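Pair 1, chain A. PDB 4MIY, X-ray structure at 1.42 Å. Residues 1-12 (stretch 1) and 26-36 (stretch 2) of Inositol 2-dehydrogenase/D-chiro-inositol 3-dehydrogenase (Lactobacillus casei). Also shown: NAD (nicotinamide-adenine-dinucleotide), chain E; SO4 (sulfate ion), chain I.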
# COMPACT_ATOMS: atom_id res chain seq x y z
N MET A 1 41.90 -14.39 -12.58
CA MET A 1 42.71 -13.24 -12.95
C MET A 1 41.90 -11.95 -13.24
O MET A 1 40.80 -11.98 -13.78
CB MET A 1 43.65 -13.59 -14.09
CG MET A 1 44.37 -12.43 -14.74
SD MET A 1 45.84 -12.88 -15.69
CE MET A 1 45.12 -13.94 -16.95
N VAL A 2 42.50 -10.84 -12.87
CA VAL A 2 41.82 -9.57 -12.76
C VAL A 2 41.69 -8.87 -14.08
O VAL A 2 42.61 -8.85 -14.85
CB VAL A 2 42.56 -8.73 -11.78
CG1 VAL A 2 41.96 -7.40 -11.63
CG2 VAL A 2 42.51 -9.41 -10.46
N VAL A 3 40.51 -8.30 -14.34
CA VAL A 3 40.25 -7.54 -15.54
C VAL A 3 40.88 -6.17 -15.42
O VAL A 3 40.52 -5.43 -14.56
CB VAL A 3 38.76 -7.36 -15.79
CG1 VAL A 3 38.54 -6.52 -16.95
CG2 VAL A 3 38.09 -8.70 -16.02
N LYS A 4 41.82 -5.87 -16.30
CA LYS A 4 42.55 -4.60 -16.26
C LYS A 4 41.86 -3.57 -17.12
O LYS A 4 41.66 -3.75 -18.28
CB LYS A 4 43.98 -4.82 -16.72
CG LYS A 4 44.75 -5.73 -15.84
CD LYS A 4 46.21 -5.67 -16.12
CE LYS A 4 46.98 -6.22 -15.00
NZ LYS A 4 48.35 -6.34 -15.54
N VAL A 5 41.51 -2.47 -16.48
CA VAL A 5 40.62 -1.49 -17.06
C VAL A 5 41.31 -0.14 -17.25
O VAL A 5 42.01 0.31 -16.40
CB VAL A 5 39.37 -1.33 -16.16
CG1 VAL A 5 38.47 -0.25 -16.65
CG2 VAL A 5 38.61 -2.62 -16.10
N GLY A 6 41.05 0.46 -18.40
CA GLY A 6 41.30 1.86 -18.60
C GLY A 6 40.02 2.70 -18.65
O GLY A 6 39.05 2.30 -19.20
N VAL A 7 40.08 3.88 -18.08
CA VAL A 7 38.96 4.81 -18.06
C VAL A 7 39.29 6.12 -18.78
O VAL A 7 40.21 6.77 -18.45
CB VAL A 7 38.54 5.16 -16.66
CG1 VAL A 7 37.28 6.00 -16.67
CG2 VAL A 7 38.37 3.94 -15.80
N ILE A 8 38.47 6.45 -19.74
CA ILE A 8 38.60 7.62 -20.55
C ILE A 8 37.49 8.59 -20.18
O ILE A 8 36.35 8.41 -20.56
CB ILE A 8 38.48 7.25 -22.01
CG1 ILE A 8 39.52 6.20 -22.36
CG2 ILE A 8 38.61 8.49 -22.90
CD1 ILE A 8 39.22 5.57 -23.61
N GLY A 9 37.87 9.60 -19.44
CA GLY A 9 36.96 10.58 -18.92
C GLY A 9 36.82 10.33 -17.46
O GLY A 9 36.15 9.40 -17.07
N THR A 10 37.43 11.16 -16.66
CA THR A 10 37.36 11.00 -15.24
C THR A 10 36.62 12.16 -14.56
O THR A 10 37.12 12.80 -13.69
CB THR A 10 38.75 10.82 -14.64
OG1 THR A 10 39.54 11.97 -14.90
CG2 THR A 10 39.44 9.67 -15.28
N GLY A 11 35.40 12.37 -14.96
CA GLY A 11 34.55 13.35 -14.33
C GLY A 11 33.69 12.67 -13.30
O GLY A 11 34.10 11.76 -12.67
N ALA A 12 32.48 13.18 -13.14
CA ALA A 12 31.55 12.66 -12.16
C ALA A 12 31.25 11.16 -12.31
O ALA A 12 31.42 10.43 -11.39
CB ALA A 12 30.26 13.46 -12.23
N THR A 26 33.80 -6.77 -7.70
CA THR A 26 34.89 -7.72 -7.68
C THR A 26 35.43 -8.04 -9.06
O THR A 26 34.72 -8.11 -9.99
CB THR A 26 34.49 -9.03 -6.90
OG1 THR A 26 35.60 -9.94 -6.89
CG2 THR A 26 33.29 -9.71 -7.49
N GLY A 27 36.73 -8.21 -9.14
CA GLY A 27 37.36 -8.77 -10.31
C GLY A 27 38.00 -7.82 -11.28
O GLY A 27 38.39 -8.23 -12.32
N ALA A 28 38.13 -6.56 -10.91
CA ALA A 28 38.73 -5.60 -11.82
C ALA A 28 39.74 -4.70 -11.14
O ALA A 28 39.77 -4.60 -9.94
CB ALA A 28 37.66 -4.79 -12.43
N GLU A 29 40.56 -4.05 -11.94
CA GLU A 29 41.48 -3.02 -11.44
C GLU A 29 41.66 -1.95 -12.48
O GLU A 29 41.86 -2.25 -13.63
CB GLU A 29 42.85 -3.59 -11.11
CG GLU A 29 43.85 -2.57 -10.70
CD GLU A 29 45.23 -3.16 -10.48
OE1 GLU A 29 45.49 -4.23 -11.02
OE2 GLU A 29 46.04 -2.54 -9.77
N VAL A 30 41.58 -0.69 -12.05
CA VAL A 30 41.82 0.43 -12.93
C VAL A 30 43.32 0.69 -12.96
O VAL A 30 43.90 1.00 -11.97
CB VAL A 30 41.10 1.71 -12.50
CG1 VAL A 30 41.25 2.74 -13.53
CG2 VAL A 30 39.65 1.46 -12.37
N VAL A 31 43.90 0.48 -14.13
CA VAL A 31 45.33 0.60 -14.33
C VAL A 31 45.74 1.73 -15.27
O VAL A 31 46.89 1.99 -15.43
CB VAL A 31 45.93 -0.72 -14.89
CG1 VAL A 31 45.55 -1.88 -14.05
CG2 VAL A 31 45.47 -0.95 -16.25
N ALA A 32 44.78 2.43 -15.85
CA ALA A 32 45.06 3.58 -16.70
C ALA A 32 43.87 4.50 -16.73
O ALA A 32 42.76 4.06 -16.58
CB ALA A 32 45.37 3.16 -18.06
N VAL A 33 44.15 5.78 -16.93
CA VAL A 33 43.13 6.80 -17.06
C VAL A 33 43.59 7.87 -18.01
O VAL A 33 44.76 8.07 -18.20
CB VAL A 33 42.78 7.48 -15.69
CG1 VAL A 33 42.23 6.52 -14.75
CG2 VAL A 33 43.96 8.09 -15.07
N THR A 34 42.64 8.55 -18.63
CA THR A 34 42.93 9.77 -19.35
C THR A 34 41.74 10.72 -19.30
O THR A 34 40.61 10.31 -19.25
CB THR A 34 43.35 9.50 -20.81
OG1 THR A 34 43.77 10.70 -21.43
CG2 THR A 34 42.25 8.92 -21.62
N ASP A 35 42.02 12.01 -19.35
CA ASP A 35 41.00 13.03 -19.37
C ASP A 35 41.61 14.21 -20.16
O ASP A 35 42.80 14.39 -20.13
CB ASP A 35 40.70 13.41 -17.92
CG ASP A 35 39.41 14.21 -17.75
OD1 ASP A 35 39.42 15.39 -18.02
OD2 ASP A 35 38.40 13.68 -17.30
N ILE A 36 40.83 14.98 -20.88
CA ILE A 36 41.41 16.18 -21.48
C ILE A 36 41.76 17.20 -20.47
O ILE A 36 42.45 18.14 -20.80
CB ILE A 36 40.50 16.83 -22.44
CG1 ILE A 36 39.24 17.32 -21.72
CG2 ILE A 36 40.26 15.94 -23.59
CD1 ILE A 36 38.20 17.79 -22.64
PA NAD E . 31.43 15.31 -16.56
O1A NAD E . 31.43 16.52 -17.37
O2A NAD E . 31.54 15.34 -15.18
O5B NAD E . 32.72 14.43 -16.87
C5B NAD E . 33.18 14.15 -18.13
C4B NAD E . 34.71 14.09 -18.10
O4B NAD E . 35.12 13.84 -19.42
C3B NAD E . 35.40 15.43 -17.82
O3B NAD E . 36.37 15.26 -16.87
C2B NAD E . 35.96 15.88 -19.14
O2B NAD E . 37.12 16.65 -19.01
C1B NAD E . 36.29 14.58 -19.78
N9A NAD E . 36.36 14.61 -21.23
C8A NAD E . 35.62 15.26 -22.07
N7A NAD E . 35.91 14.98 -23.33
C5A NAD E . 36.89 14.09 -23.30
C6A NAD E . 37.71 13.37 -24.24
N6A NAD E . 37.57 13.47 -25.54
N1A NAD E . 38.59 12.53 -23.75
C2A NAD E . 38.79 12.36 -22.50
N3A NAD E . 38.10 13.01 -21.58
C4A NAD E . 37.16 13.86 -21.92
O3 NAD E . 30.20 14.50 -17.12
PN NAD E . 29.58 13.11 -16.51
O1N NAD E . 28.39 13.45 -15.73
O2N NAD E . 30.54 12.46 -15.71
O5D NAD E . 29.03 12.37 -17.73
C5D NAD E . 29.91 11.61 -18.52
C4D NAD E . 29.17 10.65 -19.39
O4D NAD E . 28.46 9.78 -18.53
C3D NAD E . 28.19 11.36 -20.26
O3D NAD E . 28.13 10.67 -21.47
C2D NAD E . 26.91 11.18 -19.45
O2D NAD E . 25.86 11.21 -20.33
C1D NAD E . 27.10 9.80 -18.88
N1N NAD E . 26.26 9.56 -17.70
C2N NAD E . 25.41 8.54 -17.70
C3N NAD E . 24.56 8.28 -16.65
C7N NAD E . 23.62 7.09 -16.67
O7N NAD E . 23.84 6.14 -17.35
N7N NAD E . 22.62 7.16 -15.89
C4N NAD E . 24.64 9.10 -15.54
C5N NAD E . 25.53 10.14 -15.58
C6N NAD E . 26.32 10.35 -16.68
S SO4 I . 38.57 -8.62 -5.81
O1 SO4 I . 38.67 -8.60 -7.21
O2 SO4 I . 37.33 -9.17 -5.39
O3 SO4 I . 39.59 -9.37 -5.22
O4 SO4 I . 38.80 -7.33 -5.34
O HOH W 1 38.03 -11.10 -12.93

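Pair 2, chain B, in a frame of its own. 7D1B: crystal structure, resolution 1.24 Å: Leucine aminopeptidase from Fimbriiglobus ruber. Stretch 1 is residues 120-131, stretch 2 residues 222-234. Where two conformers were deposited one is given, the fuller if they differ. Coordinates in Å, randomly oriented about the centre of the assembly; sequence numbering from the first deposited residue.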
# COMPACT_ATOMS: atom_id res chain seq x y z
N ASP B 120 0.47 17.08 -15.00
CA ASP B 120 0.57 18.54 -15.04
C ASP B 120 -0.11 19.12 -13.79
O ASP B 120 -1.19 19.71 -13.86
CB ASP B 120 -0.09 19.08 -16.31
CG ASP B 120 0.34 20.46 -16.62
OD1 ASP B 120 0.96 21.09 -15.74
OD2 ASP B 120 0.05 20.91 -17.75
N ARG B 121 0.54 18.92 -12.64
CA ARG B 121 -0.03 19.26 -11.33
C ARG B 121 1.08 19.67 -10.38
O ARG B 121 2.13 19.02 -10.30
CB ARG B 121 -0.74 18.05 -10.72
CG ARG B 121 -1.97 17.56 -11.50
CD ARG B 121 -3.14 18.54 -11.38
NE ARG B 121 -4.39 18.03 -11.95
CZ ARG B 121 -4.71 18.13 -13.23
NH1 ARG B 121 -3.91 18.75 -14.10
NH2 ARG B 121 -5.87 17.65 -13.64
N LYS B 122 0.85 20.76 -9.63
CA LYS B 122 1.84 21.22 -8.66
C LYS B 122 1.75 20.53 -7.31
O LYS B 122 2.71 20.56 -6.54
CB LYS B 122 1.74 22.74 -8.48
CG LYS B 122 2.13 23.49 -9.74
CD LYS B 122 2.07 24.99 -9.55
CE LYS B 122 2.32 25.72 -10.87
NZ LYS B 122 2.32 27.19 -10.69
N ALA B 123 0.62 19.91 -6.99
CA ALA B 123 0.47 19.10 -5.78
C ALA B 123 0.15 17.69 -6.22
O ALA B 123 -0.66 17.49 -7.13
CB ALA B 123 -0.68 19.63 -4.92
N ARG B 124 0.77 16.71 -5.56
CA ARG B 124 0.54 15.31 -5.86
C ARG B 124 0.24 14.54 -4.59
O ARG B 124 0.80 14.81 -3.52
CB ARG B 124 1.76 14.67 -6.54
CG ARG B 124 2.22 15.40 -7.80
CD ARG B 124 3.28 14.62 -8.62
NE ARG B 124 2.70 13.44 -9.24
CZ ARG B 124 1.87 13.47 -10.28
NH1 ARG B 124 1.58 14.62 -10.89
NH2 ARG B 124 1.32 12.33 -10.71
N LEU B 125 -0.67 13.57 -4.71
CA LEU B 125 -0.97 12.60 -3.68
C LEU B 125 -0.34 11.27 -4.03
O LEU B 125 -0.17 10.94 -5.20
CB LEU B 125 -2.48 12.40 -3.54
CG LEU B 125 -3.31 13.61 -3.13
CD1 LEU B 125 -4.77 13.20 -3.01
CD2 LEU B 125 -2.82 14.25 -1.84
N ILE B 126 -0.09 10.47 -3.00
CA ILE B 126 0.39 9.11 -3.14
C ILE B 126 -0.66 8.14 -2.62
O ILE B 126 -1.20 8.33 -1.52
CB ILE B 126 1.70 8.92 -2.35
CG1 ILE B 126 2.83 9.75 -2.97
CG2 ILE B 126 2.06 7.44 -2.24
CD1 ILE B 126 3.99 9.96 -2.05
N VAL B 127 -0.90 7.07 -3.37
CA VAL B 127 -1.55 5.86 -2.87
C VAL B 127 -0.46 4.81 -2.92
O VAL B 127 0.14 4.60 -3.99
CB VAL B 127 -2.75 5.45 -3.75
CG1 VAL B 127 -3.31 4.12 -3.26
CG2 VAL B 127 -3.82 6.54 -3.77
N CYS B 128 -0.18 4.15 -1.79
CA CYS B 128 1.00 3.29 -1.75
C CYS B 128 0.70 1.97 -1.03
O CYS B 128 -0.30 1.83 -0.31
CB CYS B 128 2.23 4.02 -1.18
SG CYS B 128 2.07 4.64 0.49
N SER B 129 1.61 1.03 -1.23
CA SER B 129 1.52 -0.31 -0.66
C SER B 129 2.90 -0.92 -0.82
O SER B 129 3.61 -0.57 -1.77
CB SER B 129 0.52 -1.15 -1.47
OG SER B 129 0.41 -2.46 -0.98
N HIS B 130 3.27 -1.85 0.05
CA HIS B 130 4.43 -2.68 -0.29
C HIS B 130 3.99 -3.76 -1.28
O HIS B 130 2.79 -4.02 -1.44
CB HIS B 130 5.17 -3.23 0.94
CG HIS B 130 4.60 -4.49 1.53
ND1 HIS B 130 5.26 -5.70 1.44
CD2 HIS B 130 3.50 -4.71 2.29
CE1 HIS B 130 4.57 -6.62 2.10
NE2 HIS B 130 3.50 -6.05 2.62
N TYR B 131 4.96 -4.37 -1.96
CA TYR B 131 4.61 -5.46 -2.86
C TYR B 131 5.61 -6.62 -2.81
O TYR B 131 5.39 -7.62 -3.50
CB TYR B 131 4.32 -5.00 -4.30
CG TYR B 131 5.49 -4.59 -5.19
CD1 TYR B 131 6.64 -3.99 -4.69
CD2 TYR B 131 5.39 -4.76 -6.55
CE1 TYR B 131 7.68 -3.60 -5.55
CE2 TYR B 131 6.41 -4.38 -7.41
CZ TYR B 131 7.56 -3.80 -6.91
OH TYR B 131 8.54 -3.44 -7.79
N LEU B 222 12.10 19.96 -7.74
CA LEU B 222 10.90 19.39 -8.35
C LEU B 222 9.86 20.48 -8.61
O LEU B 222 9.75 21.44 -7.84
CB LEU B 222 10.29 18.36 -7.42
CG LEU B 222 11.13 17.10 -7.21
CD1 LEU B 222 10.47 16.20 -6.18
CD2 LEU B 222 11.29 16.37 -8.53
N PRO B 223 9.08 20.33 -9.67
CA PRO B 223 7.99 21.27 -9.96
C PRO B 223 6.69 20.95 -9.23
O PRO B 223 5.67 21.58 -9.52
CB PRO B 223 7.81 21.09 -11.47
CG PRO B 223 8.07 19.62 -11.67
CD PRO B 223 9.20 19.29 -10.71
N TYR B 224 6.70 19.99 -8.32
CA TYR B 224 5.53 19.63 -7.55
C TYR B 224 5.98 19.34 -6.12
O TYR B 224 7.18 19.18 -5.85
CB TYR B 224 4.82 18.39 -8.12
CG TYR B 224 5.70 17.15 -8.10
CD1 TYR B 224 5.77 16.33 -6.97
CD2 TYR B 224 6.47 16.80 -9.21
CE1 TYR B 224 6.61 15.22 -6.96
CE2 TYR B 224 7.29 15.70 -9.20
CZ TYR B 224 7.35 14.91 -8.08
OH TYR B 224 8.17 13.81 -8.08
N ARG B 225 5.02 19.23 -5.22
CA ARG B 225 5.25 18.71 -3.88
C ARG B 225 4.21 17.64 -3.58
O ARG B 225 3.08 17.72 -4.07
CB ARG B 225 5.15 19.79 -2.82
CG ARG B 225 6.19 20.88 -2.93
CD ARG B 225 7.60 20.33 -2.63
NE ARG B 225 8.62 21.38 -2.64
CZ ARG B 225 9.27 21.78 -3.73
NH1 ARG B 225 9.00 21.22 -4.91
NH2 ARG B 225 10.19 22.73 -3.65
N TYR B 226 4.59 16.65 -2.78
CA TYR B 226 3.65 15.65 -2.28
C TYR B 226 2.93 16.22 -1.07
O TYR B 226 3.56 16.57 -0.07
CB TYR B 226 4.38 14.37 -1.90
CG TYR B 226 4.76 13.51 -3.08
CD1 TYR B 226 3.77 13.04 -3.96
CD2 TYR B 226 6.08 13.11 -3.28
CE1 TYR B 226 4.10 12.24 -5.04
CE2 TYR B 226 6.41 12.28 -4.35
CZ TYR B 226 5.41 11.85 -5.22
OH TYR B 226 5.74 11.04 -6.28
N THR B 227 1.61 16.30 -1.14
CA THR B 227 0.83 16.89 -0.07
C THR B 227 0.15 15.87 0.83
O THR B 227 -0.40 16.24 1.87
CB THR B 227 -0.21 17.87 -0.63
OG1 THR B 227 -0.99 17.17 -1.60
CG2 THR B 227 0.50 19.06 -1.32
N GLY B 228 0.19 14.59 0.48
CA GLY B 228 -0.40 13.57 1.32
C GLY B 228 -0.18 12.21 0.70
O GLY B 228 -0.00 12.07 -0.52
N ALA B 229 -0.23 11.19 1.57
CA ALA B 229 -0.05 9.81 1.16
C ALA B 229 -0.94 8.91 1.98
O ALA B 229 -1.06 9.10 3.19
CB ALA B 229 1.40 9.37 1.33
N VAL B 230 -1.53 7.91 1.33
CA VAL B 230 -2.27 6.85 2.00
C VAL B 230 -1.59 5.53 1.70
O VAL B 230 -1.45 5.16 0.53
CB VAL B 230 -3.76 6.82 1.60
CG1 VAL B 230 -4.41 5.60 2.22
CG2 VAL B 230 -4.45 8.09 2.05
N LEU B 231 -1.17 4.84 2.75
CA LEU B 231 -0.62 3.50 2.68
C LEU B 231 -1.73 2.50 2.95
O LEU B 231 -2.50 2.65 3.90
CB LEU B 231 0.48 3.35 3.73
CG LEU B 231 1.03 1.94 3.90
CD1 LEU B 231 1.77 1.47 2.64
CD2 LEU B 231 1.94 1.86 5.11
N LEU B 232 -1.83 1.49 2.10
CA LEU B 232 -2.80 0.41 2.26
C LEU B 232 -2.06 -0.80 2.80
O LEU B 232 -1.13 -1.28 2.16
CB LEU B 232 -3.36 0.06 0.89
CG LEU B 232 -4.10 1.19 0.17
CD1 LEU B 232 -4.39 0.76 -1.27
CD2 LEU B 232 -5.37 1.58 0.94
N ASP B 233 -2.49 -1.33 3.95
CA ASP B 233 -1.84 -2.52 4.49
C ASP B 233 -2.83 -3.30 5.36
O ASP B 233 -3.45 -2.70 6.24
CB ASP B 233 -0.65 -2.08 5.36
CG ASP B 233 0.37 -3.19 5.58
OD1 ASP B 233 0.22 -4.31 5.02
OD2 ASP B 233 1.37 -2.97 6.33
N LEU B 234 -3.00 -4.60 5.12
CA LEU B 234 -3.88 -5.42 5.96
C LEU B 234 -5.27 -4.81 6.07
O LEU B 234 -5.81 -4.62 7.17
CB LEU B 234 -3.29 -5.67 7.35
CG LEU B 234 -1.83 -6.09 7.44
CD1 LEU B 234 -1.44 -6.20 8.90
CD2 LEU B 234 -1.58 -7.39 6.74
O HOH W 2 -1.44 -3.72 0.80
O HOH W 3 1.47 -2.29 2.26

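Two neighbouring parallel strands can keep one backbone geometry while the side chains between them change almost completely. In pair 1, strand 3-8 lies beside strand 28-34; in pair 2, strand 123-130 lies beside a strand that begins at Arg225(B). Both pairs of axes approach to 4.6 Å and cross at -44°, and the backbones of 14 central residues superpose to 0.6 Å.

The hydrogen-bond ladder follows the same path in each. Val5(A) N donates to Glu29(A) O at 2.9 Å, and the matching Arg124(B) N donates to Arg225(B) O, also at 2.9 Å. Val31(A) N then reaches Val5(A) O at 3.0 Å, as Thr227(B) N reaches Arg124(B) O at 2.9 Å. Here the register slips by one residue in pair 1: Val5(A) pairs with Val30(A), but Gly6(A) pairs with Ala32(A), leaving Val31(A) as the extra residue of a beta bulge. Its psi of -4° is echoed by -8° at Thr227(B), which occupies the same position. Beyond it the ladder resumes, with Val7(A) N to Ala32(A) O at 3.1 Å and Ile126(B) N to Gly228(B) O at 3.0 Å. In pair 2 the buried Gly228(B) N has no partner in the model; Arg124(B) O, which accepts from Thr227(B) N, lies 4.1 Å from Gly228(B) N.

On the face that carries Val5(A), Val7(A), Val30(A) and Val33(A), pair 1 packs small branched side chains. Val7(A) CG2 lies 3.9 Å from Val30(A) CG1, and Val5(A) CG2 lies 4.4 Å from Ala28(A) CB. At the matching positions pair 2 uses longer and flatter groups. Ala28(A) gives way to Tyr224(B), whose ring face receives Arg124(B) CD 3.6 Å from the ring centroid, so the aliphatic part of the arginine does the packing. Val30(A) gives way to Tyr226(B), and Ile126(B) CD1 sits over that ring, 3.6 Å from its centroid. Further along, the balance of bulk is reversed: Val33(A) becomes Ala229(B), whose CB lies 3.7 Å from Ile126(B) CB.

Glycine also changes sides. Gly6(A) faces Ala32(A) in pair 1, whereas the equivalent positions in pair 2 hold Leu125(B) and Gly228(B). A CB built on Gly228(B) would fall 3.5 Å from Leu125(B) CD2, so the leucine fills space beside the bare backbone.

The strand ends diverge most. Gly9(A), at a positive phi of 107°, accepts a turn that Cys128(B), its match, does not make. Thr10(A) N can then donate to Asp35(A) OD2 at 2.8 Å, while Asp35(A) OD1 accepts from NAD O2B at 2.8 Å, in keeping with a dehydrogenase. Pair 2 has Leu231(B) at the aspartate position, its CB 3.8 Å from Cys128(B) SG, and its ladder continues with Leu232(B) N to Cys128(B) O at 2.9 Å. The backbone sets the frame; each sequence fills it differently.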